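Local atomic coordinates of 3-oxoadipate enol-lactonase (Burkholderia xenovorans, PDB entry 2XUA), a protein that probably hydrolyses the enol-lactone of 3-oxoadipate in catechol breakdown, as an alpha/beta hydrolase with a cap domain over its active site. Residues P27-S32 with A47-H52; R54-D59 with L89-A94; V136-K141 with S188-I193. All blocks are in the same frame, centred on the assembly; numbering follows the deposited sequence.

Contact 1 (P27-S32 with A47-H52)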
ATOM      1  N   PRO B  27      -0.341 -10.528  24.105  1.00 13.07           N
ATOM      2  CA  PRO B  27      -0.165 -11.666  23.225  1.00 14.05           C
ATOM      3  C   PRO B  27       0.107 -11.180  21.796  1.00 15.12           C
ATOM      4  O   PRO B  27      -0.385 -10.113  21.380  1.00 15.10           O
ATOM      5  CB  PRO B  27      -1.537 -12.381  23.261  1.00 15.13           C
ATOM      6  CG  PRO B  27      -2.335 -11.751  24.368  1.00 13.58           C
ATOM      7  CD  PRO B  27      -1.722 -10.388  24.584  1.00 13.48           C
ATOM      8  N   TRP B  28       0.846 -11.975  21.048  1.00 15.00           N
ATOM      9  CA  TRP B  28       1.082 -11.716  19.641  1.00 14.89           C
ATOM     10  C   TRP B  28      -0.093 -12.187  18.791  1.00 14.93           C
ATOM     11  O   TRP B  28      -0.788 -13.133  19.158  1.00 14.65           O
ATOM     12  CB  TRP B  28       2.317 -12.473  19.210  1.00 15.26           C
ATOM     13  CG  TRP B  28       3.576 -11.731  19.490  1.00 12.99           C
ATOM     14  CD1 TRP B  28       4.447 -11.989  20.502  1.00 14.19           C
ATOM     15  CD2 TRP B  28       4.159 -10.693  18.703  1.00 13.31           C
ATOM     16  NE1 TRP B  28       5.520 -11.131  20.422  1.00 14.32           N
ATOM     17  CE2 TRP B  28       5.355 -10.301  19.350  1.00 12.15           C
ATOM     18  CE3 TRP B  28       3.759  -9.997  17.564  1.00 13.39           C
ATOM     19  CZ2 TRP B  28       6.167  -9.253  18.880  1.00 14.08           C
ATOM     20  CZ3 TRP B  28       4.614  -8.955  17.041  1.00 12.11           C
ATOM     21  CH2 TRP B  28       5.784  -8.603  17.706  1.00 16.60           C
ATOM     22  N   ILE B  29      -0.309 -11.513  17.658  1.00 14.93           N
ATOM     23  CA  ILE B  29      -1.158 -12.033  16.567  1.00 14.05           C
ATOM     24  C   ILE B  29      -0.367 -11.913  15.273  1.00 15.34           C
ATOM     25  O   ILE B  29       0.301 -10.869  15.058  1.00 15.27           O
ATOM     26  CB  ILE B  29      -2.573 -11.430  16.508  1.00 15.30           C
ATOM     27  CG1 ILE B  29      -3.412 -12.143  15.437  1.00 14.01           C
ATOM     28  CG2 ILE B  29      -2.502  -9.907  16.306  1.00 12.13           C
ATOM     29  CD1 ILE B  29      -4.830 -11.505  15.293  1.00 15.39           C
ATOM     30  N   VAL B  30      -0.381 -12.978  14.448  1.00 13.29           N
ATOM     31  CA  VAL B  30       0.306 -12.937  13.138  1.00 12.42           C
ATOM     32  C   VAL B  30      -0.808 -12.975  12.119  1.00 12.45           C
ATOM     33  O   VAL B  30      -1.737 -13.750  12.260  1.00 12.84           O
ATOM     34  CB  VAL B  30       1.190 -14.199  12.938  1.00 13.18           C
ATOM     35  CG1 VAL B  30       1.772 -14.284  11.486  1.00 11.94           C
ATOM     36  CG2 VAL B  30       2.312 -14.237  14.006  1.00 11.81           C
ATOM     37  N   LEU B  31      -0.737 -12.115  11.114  1.00 11.54           N
ATOM     38  CA  LEU B  31      -1.812 -12.091  10.087  1.00 11.02           C
ATOM     39  C   LEU B  31      -1.157 -12.700   8.844  1.00 10.80           C
ATOM     40  O   LEU B  31       0.005 -12.384   8.572  1.00 11.16           O
ATOM     41  CB  LEU B  31      -2.172 -10.612   9.824  1.00 10.55           C
ATOM     42  CG  LEU B  31      -2.752  -9.927  11.071  1.00 11.92           C
ATOM     43  CD1 LEU B  31      -3.268  -8.462  10.764  1.00  9.40           C
ATOM     44  CD2 LEU B  31      -3.899 -10.787  11.657  1.00 12.90           C
ATOM     45  N   SER B  32      -1.903 -13.431   8.017  1.00 10.37           N
ATOM     46  CA  SER B  32      -1.303 -13.953   6.801  1.00 10.16           C
ATOM     47  C   SER B  32      -2.193 -13.707   5.598  1.00  9.64           C
ATOM     48  O   SER B  32      -3.394 -13.891   5.673  1.00 10.24           O
ATOM     49  CB  SER B  32      -0.981 -15.451   7.017  1.00 10.34           C
ATOM     50  OG  SER B  32      -0.250 -15.903   5.876  1.00 13.66           O
ATOM     51  N   ALA B  47      -5.551  -1.123  13.836  1.00 15.75           N
ATOM     52  CA  ALA B  47      -5.901  -0.268  14.990  1.00 16.27           C
ATOM     53  C   ALA B  47      -6.572  -1.065  16.113  1.00 15.98           C
ATOM     54  O   ALA B  47      -6.118  -1.031  17.247  1.00 15.76           O
ATOM     55  CB  ALA B  47      -6.784   0.917  14.548  1.00 16.85           C
ATOM     56  N   ALA B  48      -7.640  -1.801  15.809  1.00 15.56           N
ATOM     57  CA  ALA B  48      -8.327  -2.572  16.798  1.00 15.28           C
ATOM     58  C   ALA B  48      -7.474  -3.719  17.345  1.00 14.58           C
ATOM     59  O   ALA B  48      -7.574  -4.043  18.518  1.00 16.34           O
ATOM     60  CB  ALA B  48      -9.697  -3.109  16.268  1.00 16.43           C
ATOM     61  N   LEU B  49      -6.629  -4.330  16.524  1.00 14.10           N
ATOM     62  CA  LEU B  49      -5.852  -5.450  17.017  1.00 12.80           C
ATOM     63  C   LEU B  49      -4.689  -4.999  17.896  1.00 13.10           C
ATOM     64  O   LEU B  49      -4.369  -5.648  18.864  1.00 13.91           O
ATOM     65  CB  LEU B  49      -5.317  -6.278  15.859  1.00 11.60           C
ATOM     66  CG  LEU B  49      -6.318  -7.175  15.115  1.00 10.79           C
ATOM     67  CD1 LEU B  49      -5.523  -7.657  13.887  1.00 10.99           C
ATOM     68  CD2 LEU B  49      -6.810  -8.408  15.941  1.00 12.13           C
ATOM     69  N   SER B  50      -4.093  -3.859  17.547  1.00 13.75           N
ATOM     70  CA  SER B  50      -3.046  -3.177  18.333  1.00 15.62           C
ATOM     71  C   SER B  50      -3.442  -2.826  19.708  1.00 17.19           C
ATOM     72  O   SER B  50      -2.572  -2.512  20.496  1.00 17.46           O
ATOM     73  CB  SER B  50      -2.721  -1.770  17.709  1.00 15.88           C
ATOM     74  OG  SER B  50      -2.000  -2.022  16.543  1.00 16.80           O
ATOM     75  N   LYS B  51      -4.746  -2.727  19.966  1.00 18.96           N
ATOM     76  CA  LYS B  51      -5.213  -2.393  21.296  1.00 21.55           C
ATOM     77  C   LYS B  51      -5.039  -3.590  22.216  1.00 21.98           C
ATOM     78  O   LYS B  51      -4.727  -3.433  23.390  1.00 22.98           O
ATOM     79  CB  LYS B  51      -6.639  -1.947  21.271  1.00 22.65           C
ATOM     80  CG  LYS B  51      -6.782  -0.652  20.489  1.00 27.84           C
ATOM     81  CD  LYS B  51      -7.844   0.243  21.049  1.00 35.45           C
ATOM     82  CE  LYS B  51      -9.252  -0.300  20.845  1.00 38.92           C
ATOM     83  NZ  LYS B  51     -10.214   0.844  20.864  1.00 41.33           N
ATOM     84  N   HIS B  52      -5.177  -4.775  21.644  1.00 20.52           N
ATOM     85  CA  HIS B  52      -5.164  -5.998  22.422  1.00 20.78           C
ATOM     86  C   HIS B  52      -3.947  -6.856  22.249  1.00 18.63           C
ATOM     87  O   HIS B  52      -3.728  -7.688  23.067  1.00 18.67           O
ATOM     88  CB  HIS B  52      -6.427  -6.784  22.105  1.00 22.21           C
ATOM     89  CG  HIS B  52      -7.663  -6.011  22.411  1.00 27.25           C
ATOM     90  ND1 HIS B  52      -8.101  -5.800  23.702  1.00 33.12           N
ATOM     91  CD2 HIS B  52      -8.508  -5.317  21.602  1.00 29.22           C
ATOM     92  CE1 HIS B  52      -9.177  -5.020  23.673  1.00 34.57           C
ATOM     93  NE2 HIS B  52      -9.457  -4.737  22.408  1.00 30.98           N
TER
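Leu-49 meets Ile-29 and Leu-31 at once, with one methyl turned mainly to each. Its CD2 touches CD1 of Ile-29 at 3.7 Å, the two side chains crossing at about a right angle, while its CD1 lies 3.9 Å from CD1 of Leu-31, where the two leucines reach toward each other tip to tip. The fork bridges residues two apart on strand 28-32, whose side chains leave the same face of the sheet. The isoleucine gets there by extension: CG1 is anti to the backbone N (chi1 -174°) and CD1 continues the line (chi2 -177°), sending the terminal methyl out to the helix. A lighter touch lies just before the strand, where CD of Pro-27 rests 3.7 Å from the carbonyl O of His-52.

Further out, Val-55 of the neighbouring strand supports both Ile-29 and Leu-49, and helix 251-263 covers the group with Leu-262 on Ile-29 and Val-259 on Leu-49. Leu-31 also packs on Trp-42 and Cys-97. The backbone of Ile-29 is hydrogen-bonded to Arg-54 and Leu-56, which fixes the strand in the sheet. Helix 43-52 thus lies on the sheet as the crossover of a beta-alpha-beta unit from strand 28-32 to strand 54-58. With no hydrogen bond across the contact and its aliphatic centre buried, the two segments are held together by hydrophobic packing.

Contact 2 (R54-D59 with L89-A94)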
ATOM      1  N   ARG B  54       0.219  -7.495  20.224  1.00 12.68           N
ATOM      2  CA  ARG B  54       1.317  -7.102  19.357  1.00 13.32           C
ATOM      3  C   ARG B  54       1.066  -7.793  17.993  1.00 13.62           C
ATOM      4  O   ARG B  54       0.753  -8.988  17.949  1.00 13.37           O
ATOM      5  CB  ARG B  54       2.698  -7.497  19.931  1.00 14.13           C
ATOM      6  CG  ARG B  54       3.021  -6.663  21.183  1.00 13.16           C
ATOM      7  CD  ARG B  54       4.253  -7.189  21.891  1.00 16.30           C
ATOM      8  NE  ARG B  54       3.988  -8.473  22.546  1.00 13.62           N
ATOM      9  CZ  ARG B  54       4.957  -9.303  22.903  1.00 16.77           C
ATOM     10  NH1 ARG B  54       6.246  -8.970  22.631  1.00 15.57           N
ATOM     11  NH2 ARG B  54       4.635 -10.455  23.495  1.00 16.06           N
ATOM     12  N   VAL B  55       1.096  -6.977  16.924  1.00 13.53           N
ATOM     13  CA  VAL B  55       0.747  -7.396  15.579  1.00 13.04           C
ATOM     14  C   VAL B  55       1.907  -7.589  14.664  1.00 12.49           C
ATOM     15  O   VAL B  55       2.735  -6.686  14.448  1.00 15.00           O
ATOM     16  CB  VAL B  55      -0.249  -6.419  14.918  1.00 13.15           C
ATOM     17  CG1 VAL B  55      -0.717  -7.045  13.573  1.00 13.15           C
ATOM     18  CG2 VAL B  55      -1.484  -6.194  15.869  1.00 13.64           C
ATOM     19  N   LEU B  56       1.993  -8.776  14.083  1.00 12.81           N
ATOM     20  CA  LEU B  56       2.925  -9.032  13.030  1.00 12.04           C
ATOM     21  C   LEU B  56       2.231  -9.284  11.706  1.00 12.46           C
ATOM     22  O   LEU B  56       1.360 -10.197  11.607  1.00 13.69           O
ATOM     23  CB  LEU B  56       3.759 -10.281  13.400  1.00 12.81           C
ATOM     24  CG  LEU B  56       4.762 -10.793  12.398  1.00 12.78           C
ATOM     25  CD1 LEU B  56       5.795  -9.651  12.075  1.00 13.17           C
ATOM     26  CD2 LEU B  56       5.497 -12.070  12.941  1.00 13.30           C
ATOM     27  N   ARG B  57       2.616  -8.500  10.700  1.00 12.27           N
ATOM     28  CA  ARG B  57       2.200  -8.743   9.308  1.00 12.39           C
ATOM     29  C   ARG B  57       3.430  -9.005   8.471  1.00 10.24           C
ATOM     30  O   ARG B  57       4.547  -8.551   8.829  1.00 11.65           O
ATOM     31  CB  ARG B  57       1.512  -7.495   8.744  1.00 10.94           C
ATOM     32  CG  ARG B  57       0.128  -7.298   9.324  1.00 12.58           C
ATOM     33  CD  ARG B  57      -0.435  -5.987   8.696  1.00 11.71           C
ATOM     34  NE  ARG B  57       0.132  -4.826   9.385  1.00 13.95           N
ATOM     35  CZ  ARG B  57       0.154  -3.558   8.898  1.00 16.41           C
ATOM     36  NH1 ARG B  57      -0.286  -3.281   7.693  1.00 11.47           N
ATOM     37  NH2 ARG B  57       0.608  -2.544   9.634  1.00 12.30           N
ATOM     38  N   TYR B  58       3.257  -9.664   7.324  1.00 10.89           N
ATOM     39  CA  TYR B  58       4.394  -9.922   6.485  1.00 11.98           C
ATOM     40  C   TYR B  58       3.908 -10.113   5.051  1.00 13.29           C
ATOM     41  O   TYR B  58       2.728 -10.369   4.813  1.00 13.42           O
ATOM     42  CB  TYR B  58       5.183 -11.163   7.021  1.00 11.75           C
ATOM     43  CG  TYR B  58       4.471 -12.466   6.799  1.00 13.55           C
ATOM     44  CD1 TYR B  58       4.848 -13.331   5.751  1.00 13.94           C
ATOM     45  CD2 TYR B  58       3.454 -12.874   7.643  1.00  9.96           C
ATOM     46  CE1 TYR B  58       4.143 -14.549   5.521  1.00 12.46           C
ATOM     47  CE2 TYR B  58       2.758 -14.075   7.432  1.00 11.83           C
ATOM     48  CZ  TYR B  58       3.101 -14.881   6.356  1.00 13.41           C
ATOM     49  OH  TYR B  58       2.431 -16.053   6.168  1.00 17.08           O
ATOM     50  N   ASP B  59       4.817  -9.932   4.111  1.00 13.18           N
ATOM     51  CA  ASP B  59       4.550 -10.257   2.714  1.00 13.72           C
ATOM     52  C   ASP B  59       4.947 -11.708   2.495  1.00 14.92           C
ATOM     53  O   ASP B  59       6.125 -12.093   2.631  1.00 13.18           O
ATOM     54  CB  ASP B  59       5.301  -9.310   1.784  1.00 11.07           C
ATOM     55  CG  ASP B  59       4.646  -7.917   1.727  1.00 13.62           C
ATOM     56  OD1 ASP B  59       3.536  -7.783   2.214  1.00 13.64           O
ATOM     57  OD2 ASP B  59       5.209  -6.945   1.193  1.00 14.32           O
ATOM     58  N   LEU B  89      11.970 -13.125  15.372  1.00 20.49           N
ATOM     59  CA  LEU B  89      11.457 -12.093  16.320  1.00 21.15           C
ATOM     60  C   LEU B  89      11.356 -12.548  17.784  1.00 20.30           C
ATOM     61  O   LEU B  89      10.940 -11.807  18.648  1.00 19.56           O
ATOM     62  CB  LEU B  89      10.141 -11.500  15.785  1.00 19.69           C
ATOM     63  CG  LEU B  89      10.239 -10.906  14.386  1.00 17.27           C
ATOM     64  CD1 LEU B  89       8.841 -10.545  13.885  1.00 18.69           C
ATOM     65  CD2 LEU B  89      11.137  -9.642  14.329  1.00 20.72           C
ATOM     66  N   LYS B  90      11.837 -13.775  18.052  1.00 21.65           N
ATOM     67  CA  LYS B  90      11.736 -14.422  19.374  1.00 22.42           C
ATOM     68  C   LYS B  90      10.282 -14.612  19.823  1.00 20.93           C
ATOM     69  O   LYS B  90       9.967 -14.672  21.027  1.00 22.09           O
ATOM     70  CB  LYS B  90      12.642 -13.739  20.443  1.00 22.40           C
ATOM     71  CG  LYS B  90      14.143 -13.738  20.052  1.00 27.57           C
ATOM     72  CD  LYS B  90      14.933 -12.631  20.828  1.00 33.29           C
ATOM     73  CE  LYS B  90      15.468 -11.446  19.920  1.00 37.86           C
ATOM     74  NZ  LYS B  90      14.753 -10.057  19.914  1.00 35.83           N
ATOM     75  N   ILE B  91       9.373 -14.670  18.857  1.00 19.75           N
ATOM     76  CA  ILE B  91       7.956 -14.859  19.195  1.00 18.83           C
ATOM     77  C   ILE B  91       7.726 -16.354  19.513  1.00 19.85           C
ATOM     78  O   ILE B  91       7.943 -17.184  18.633  1.00 19.96           O
ATOM     79  CB  ILE B  91       7.048 -14.492  18.039  1.00 17.04           C
ATOM     80  CG1 ILE B  91       7.081 -12.986  17.786  1.00 19.19           C
ATOM     81  CG2 ILE B  91       5.629 -14.985  18.309  1.00 15.87           C
ATOM     82  CD1 ILE B  91       6.387 -12.600  16.510  1.00 19.98           C
ATOM     83  N   ALA B  92       7.279 -16.681  20.718  1.00 20.19           N
ATOM     84  CA  ALA B  92       7.185 -18.088  21.054  1.00 21.84           C
ATOM     85  C   ALA B  92       5.828 -18.710  20.714  1.00 21.38           C
ATOM     86  O   ALA B  92       5.768 -19.901  20.441  1.00 22.93           O
ATOM     87  CB  ALA B  92       7.531 -18.352  22.526  1.00 20.76           C
ATOM     88  N   ARG B  93       4.762 -17.935  20.831  1.00 21.18           N
ATOM     89  CA  ARG B  93       3.422 -18.405  20.513  1.00 21.04           C
ATOM     90  C   ARG B  93       2.630 -17.223  19.982  1.00 19.89           C
ATOM     91  O   ARG B  93       2.895 -16.071  20.361  1.00 20.58           O
ATOM     92  CB  ARG B  93       2.772 -18.936  21.780  1.00 21.07           C
ATOM     93  CG  ARG B  93       1.461 -19.710  21.633  1.00 26.59           C
ATOM     94  CD  ARG B  93       1.393 -20.688  22.832  1.00 37.32           C
ATOM     95  NE  ARG B  93       0.228 -20.594  23.723  1.00 43.64           N
ATOM     96  CZ  ARG B  93      -0.156 -19.516  24.420  1.00 47.40           C
ATOM     97  NH1 ARG B  93       0.463 -18.343  24.313  1.00 47.56           N
ATOM     98  NH2 ARG B  93      -1.206 -19.604  25.230  1.00 49.45           N
ATOM     99  N   ALA B  94       1.631 -17.471  19.135  1.00 19.87           N
ATOM    100  CA  ALA B  94       0.813 -16.358  18.646  1.00 17.64           C
ATOM    101  C   ALA B  94      -0.561 -16.820  18.232  1.00 16.66           C
ATOM    102  O   ALA B  94      -0.760 -17.978  17.805  1.00 16.62           O
ATOM    103  CB  ALA B  94       1.526 -15.675  17.439  1.00 17.30           C
TER
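Leu-56 points from the middle of strand 54-58 toward Leu-89 and Ile-91, in the loop that follows helix 75-88. From CB the chain runs to CG, which stands anti to the backbone N (chi1 177°), and there it divides. CD1 goes to Leu-89, meeting that residue's CD1 at 3.7 Å; the two leucines approach tip to tip. CD2 has two neighbours: CD1 of Ile-91 at 3.7 Å, on a side chain that crosses obliquely, and again CD1 of Leu-89, at 3.8 Å. The Leu-89 methyl therefore sits against both branches of the Leu-56 fork, whereas Ile-91 closes on one branch with its terminal methyl.

All three residues are buried, and neighbouring strands and helix 75-88 complete the packing round them. Tyr-16 of strand 12-19 touches both Leu-56 and Leu-89, Leu-85 of helix 75-88 lies on Leu-56, and Ile-91 packs on Trp-28 and Met-86. Helix 75-88 ends in a Schellman motif, with Lys-90 at positive phi (60°), and the residues on either side of it, Leu-89 and Ile-91, both point toward the strand. Polar ties back this up, for the carbonyl O of Leu-89 accepts a hydrogen bond from Arg-22 and those of Ile-91 and Ala-92 accept hydrogen bonds from Arg-116.

On the same strand Arg-57 forms salt bridges with Asp-19 and with Asp-176 of the second subunit. The leucine-isoleucine cluster thus packs the connection from helix 75-88 to strand 94-99 against the central, mostly parallel sheet of the alpha/beta hydrolase fold.

Contact 3 (V136-K141 with S188-I193). With SHF (laevulinic acid), chain C.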
ATOM      1  N   VAL B 136      -4.161 -24.534 -12.386  1.00 21.52           N
ATOM      2  CA  VAL B 136      -3.162 -24.859 -13.416  1.00 20.85           C
ATOM      3  C   VAL B 136      -3.160 -23.789 -14.536  1.00 21.30           C
ATOM      4  O   VAL B 136      -2.099 -23.214 -14.847  1.00 20.60           O
ATOM      5  CB  VAL B 136      -3.315 -26.337 -13.900  1.00 21.26           C
ATOM      6  CG1 VAL B 136      -2.454 -26.621 -15.135  1.00 23.95           C
ATOM      7  CG2 VAL B 136      -2.933 -27.273 -12.798  1.00 19.30           C
ATOM      8  N   PRO B 137      -4.348 -23.456 -15.106  1.00 20.70           N
ATOM      9  CA  PRO B 137      -4.462 -22.366 -16.092  1.00 21.63           C
ATOM     10  C   PRO B 137      -4.112 -21.002 -15.508  1.00 21.22           C
ATOM     11  O   PRO B 137      -3.598 -20.132 -16.190  1.00 22.40           O
ATOM     12  CB  PRO B 137      -5.967 -22.337 -16.448  1.00 21.72           C
ATOM     13  CG  PRO B 137      -6.503 -23.643 -16.012  1.00 22.50           C
ATOM     14  CD  PRO B 137      -5.637 -24.173 -14.903  1.00 21.79           C
ATOM     15  N   ARG B 138      -4.401 -20.807 -14.241  1.00 21.68           N
ATOM     16  CA  ARG B 138      -4.067 -19.556 -13.590  1.00 20.48           C
ATOM     17  C   ARG B 138      -2.579 -19.266 -13.627  1.00 19.40           C
ATOM     18  O   ARG B 138      -2.163 -18.141 -13.975  1.00 19.43           O
ATOM     19  CB  ARG B 138      -4.566 -19.581 -12.153  1.00 21.62           C
ATOM     20  CG  ARG B 138      -4.520 -18.184 -11.518  1.00 25.75           C
ATOM     21  CD  ARG B 138      -4.881 -18.293 -10.073  1.00 31.17           C
ATOM     22  NE  ARG B 138      -6.296 -18.329  -9.676  1.00 37.61           N
ATOM     23  CZ  ARG B 138      -7.348 -17.931 -10.386  1.00 37.52           C
ATOM     24  NH1 ARG B 138      -7.191 -17.469 -11.620  1.00 40.27           N
ATOM     25  NH2 ARG B 138      -8.577 -18.009  -9.841  1.00 33.13           N
ATOM     26  N   ALA B 139      -1.791 -20.285 -13.273  1.00 18.62           N
ATOM     27  CA  ALA B 139      -0.344 -20.244 -13.249  1.00 18.57           C
ATOM     28  C   ALA B 139       0.193 -20.038 -14.626  1.00 18.37           C
ATOM     29  O   ALA B 139       1.107 -19.259 -14.811  1.00 17.45           O
ATOM     30  CB  ALA B 139       0.229 -21.560 -12.649  1.00 17.49           C
ATOM     31  N   VAL B 140      -0.402 -20.703 -15.606  1.00 18.98           N
ATOM     32  CA  VAL B 140       0.019 -20.521 -17.013  1.00 20.20           C
ATOM     33  C   VAL B 140      -0.199 -19.076 -17.446  1.00 20.01           C
ATOM     34  O   VAL B 140       0.679 -18.412 -18.022  1.00 20.23           O
ATOM     35  CB  VAL B 140      -0.761 -21.496 -18.008  1.00 20.59           C
ATOM     36  CG1 VAL B 140      -0.548 -21.017 -19.464  1.00 19.86           C
ATOM     37  CG2 VAL B 140      -0.328 -22.932 -17.827  1.00 20.93           C
ATOM     38  N   LYS B 141      -1.385 -18.570 -17.149  1.00 21.95           N
ATOM     39  CA  LYS B 141      -1.739 -17.224 -17.531  1.00 21.82           C
ATOM     40  C   LYS B 141      -0.798 -16.213 -16.857  1.00 21.14           C
ATOM     41  O   LYS B 141      -0.314 -15.287 -17.508  1.00 20.48           O
ATOM     42  CB  LYS B 141      -3.189 -16.932 -17.193  1.00 22.94           C
ATOM     43  CG  LYS B 141      -3.736 -15.709 -17.934  1.00 27.86           C
ATOM     44  CD  LYS B 141      -5.192 -15.387 -17.579  1.00 32.21           C
ATOM     45  CE  LYS B 141      -5.805 -14.498 -18.692  1.00 36.48           C
ATOM     46  NZ  LYS B 141      -6.591 -15.320 -19.676  1.00 38.91           N
ATOM     47  N   SER B 188       3.935 -19.540  -8.478  1.00 19.56           N
ATOM     48  CA  SER B 188       4.448 -20.586  -7.581  1.00 19.43           C
ATOM     49  C   SER B 188       3.545 -20.832  -6.385  1.00 18.34           C
ATOM     50  O   SER B 188       3.507 -21.931  -5.850  1.00 16.67           O
ATOM     51  CB  SER B 188       5.865 -20.290  -7.105  1.00 20.47           C
ATOM     52  OG  SER B 188       6.725 -20.235  -8.222  1.00 23.76           O
ATOM     53  N   ASN B 189       2.854 -19.779  -5.944  1.00 18.62           N
ATOM     54  CA  ASN B 189       1.883 -19.880  -4.846  1.00 17.26           C
ATOM     55  C   ASN B 189       0.640 -20.562  -5.357  1.00 17.24           C
ATOM     56  O   ASN B 189       0.025 -21.365  -4.639  1.00 20.10           O
ATOM     57  CB  ASN B 189       1.593 -18.484  -4.261  1.00 16.86           C
ATOM     58  CG  ASN B 189       2.697 -18.035  -3.297  1.00 14.40           C
ATOM     59  OD1 ASN B 189       2.859 -18.640  -2.265  1.00 15.73           O
ATOM     60  ND2 ASN B 189       3.474 -17.038  -3.654  1.00 10.75           N
ATOM     61  N   CYS B 190       0.273 -20.320  -6.608  1.00 17.20           N
ATOM     62  CA  CYS B 190      -0.827 -21.110  -7.176  1.00 17.94           C
ATOM     63  C   CYS B 190      -0.570 -22.604  -7.012  1.00 17.46           C
ATOM     64  O   CYS B 190      -1.436 -23.353  -6.559  1.00 16.09           O
ATOM     65  CB  CYS B 190      -0.985 -20.800  -8.665  1.00 17.92           C
ATOM     66  SG  CYS B 190      -1.635 -19.144  -9.020  1.00 18.79           S
ATOM     67  N   GLU B 191       0.655 -22.993  -7.375  1.00 18.18           N
ATOM     68  CA  GLU B 191       1.124 -24.365  -7.256  1.00 18.96           C
ATOM     69  C   GLU B 191       1.054 -24.851  -5.821  1.00 19.34           C
ATOM     70  O   GLU B 191       0.439 -25.905  -5.540  1.00 18.79           O
ATOM     71  CB  GLU B 191       2.519 -24.493  -7.887  1.00 18.65           C
ATOM     72  CG  GLU B 191       2.395 -24.434  -9.401  1.00 20.41           C
ATOM     73  CD  GLU B 191       3.700 -24.116 -10.179  1.00 25.45           C
ATOM     74  OE1 GLU B 191       4.638 -23.475  -9.656  1.00 28.53           O
ATOM     75  OE2 GLU B 191       3.721 -24.442 -11.382  1.00 25.12           O
ATOM     76  N   ALA B 192       1.577 -24.039  -4.884  1.00 19.28           N
ATOM     77  CA  ALA B 192       1.441 -24.419  -3.480  1.00 18.26           C
ATOM     78  C   ALA B 192       0.041 -24.708  -2.989  1.00 17.95           C
ATOM     79  O   ALA B 192      -0.165 -25.670  -2.215  1.00 18.02           O
ATOM     80  CB  ALA B 192       2.151 -23.396  -2.524  1.00 18.26           C
ATOM     81  N   ILE B 193      -0.901 -23.796  -3.286  1.00 16.82           N
ATOM     82  CA  ILE B 193      -2.262 -23.938  -2.811  1.00 16.46           C
ATOM     83  C   ILE B 193      -2.897 -25.202  -3.482  1.00 17.45           C
ATOM     84  O   ILE B 193      -3.586 -25.988  -2.830  1.00 17.99           O
ATOM     85  CB  ILE B 193      -3.074 -22.676  -3.155  1.00 16.94           C
ATOM     86  CG1 ILE B 193      -2.489 -21.421  -2.420  1.00 16.46           C
ATOM     87  CG2 ILE B 193      -4.540 -22.893  -2.900  1.00 14.91           C
ATOM     88  CD1 ILE B 193      -2.725 -20.132  -3.263  1.00 17.70           C
TER
HETATM   89  C4  SHF C1265      -6.078 -14.885  -5.854  1.00 26.30           C
HETATM   90  C5  SHF C1265      -6.136 -14.428  -4.390  1.00 24.90           C
HETATM   91  C3  SHF C1265      -6.984 -16.029  -6.338  1.00 26.34           C
HETATM   92  C2  SHF C1265      -8.287 -16.336  -5.556  1.00 34.54           C
HETATM   93  C1  SHF C1265      -9.371 -17.062  -6.459  1.00 35.39           C
HETATM   94  O4  SHF C1265      -5.328 -14.298  -6.656  1.00 18.91           O
HETATM   95  O1  SHF C1265     -10.225 -16.293  -6.937  1.00 36.43           O
HETATM   96  OH1 SHF C1265      -9.408 -18.333  -6.591  1.00 37.78           O
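Arg-138 lays its aliphatic chain against Cys-190, bringing helix 132-145 up to helix 183-195. The side chain leaves with CG anti to the backbone N (chi1 -167°) and stays extended through CD, which lies 3.5 Å from SG of Cys-190; CG is a little farther from the same sulfur, at 3.9 Å. The thiol thus sits alongside the middle of the arginine, short of the guanidinium end. Trp-135, from the turn before Arg-138, packs on both Cys-190 and Ile-193. The arginine chain then bends at chi3 (-83°) and carries the charged group to the bound laevulinic acid. There NH2 gives OH1 of the ligand carboxyl a weak hydrogen bond of 3.4 Å at 156°, with OH1 at the edge of the guanidinium and near its plane. The grip on the ligand is shared: Arg-157 NE and Tyr-186 OH are also hydrogen-bonded to it, and Tyr-186 packs on Arg-138 as well.

Both helices belong to the helical region inserted between strands 117-123 and 209-214, the cap of this alpha/beta hydrolase, so the contact joins two cap helices at the wall of the product-analogue pocket. The positive charge of Arg-138 beside the carboxyl would be expected to favour its ionised form.

One residue on, Ala-139 is where the two segments' backbones come nearest: its CA is 6.2 Å from CA of Cys-190, and the two CB atoms are 4.2 Å apart. Ala-187, three residues before Cys-190, also rests on this alanine methyl. Beyond the touching pair, a salt bridge between Glu-191 OE2 and Arg-143 NH2 ties the same two helices farther along.

Overall arrangement
Contacts 1, 2 and 3 follow one another along the chain, each closing before the next opens. The first two are neighbours, their centres 9 Å apart, because strands 28-32 and 54-58 lie side by side in the central sheet; Ser-32 OG and Tyr-58 OH, 2.7 Å apart in a probable hydrogen bond, join them directly. Contact 3 is across the chain's centre, about 30 Å from contact 1 and 28 Å from contact 2 between centres, and touches neither. Contacts 1 and 2 thus lie in the sheet core and contact 3 within the cap inserted after strand 117-123, which itself rests on helix 101-112. The probable catalytic triad of Ser-100, Asp-217 and His-244 lies in none of the three pairs of segments.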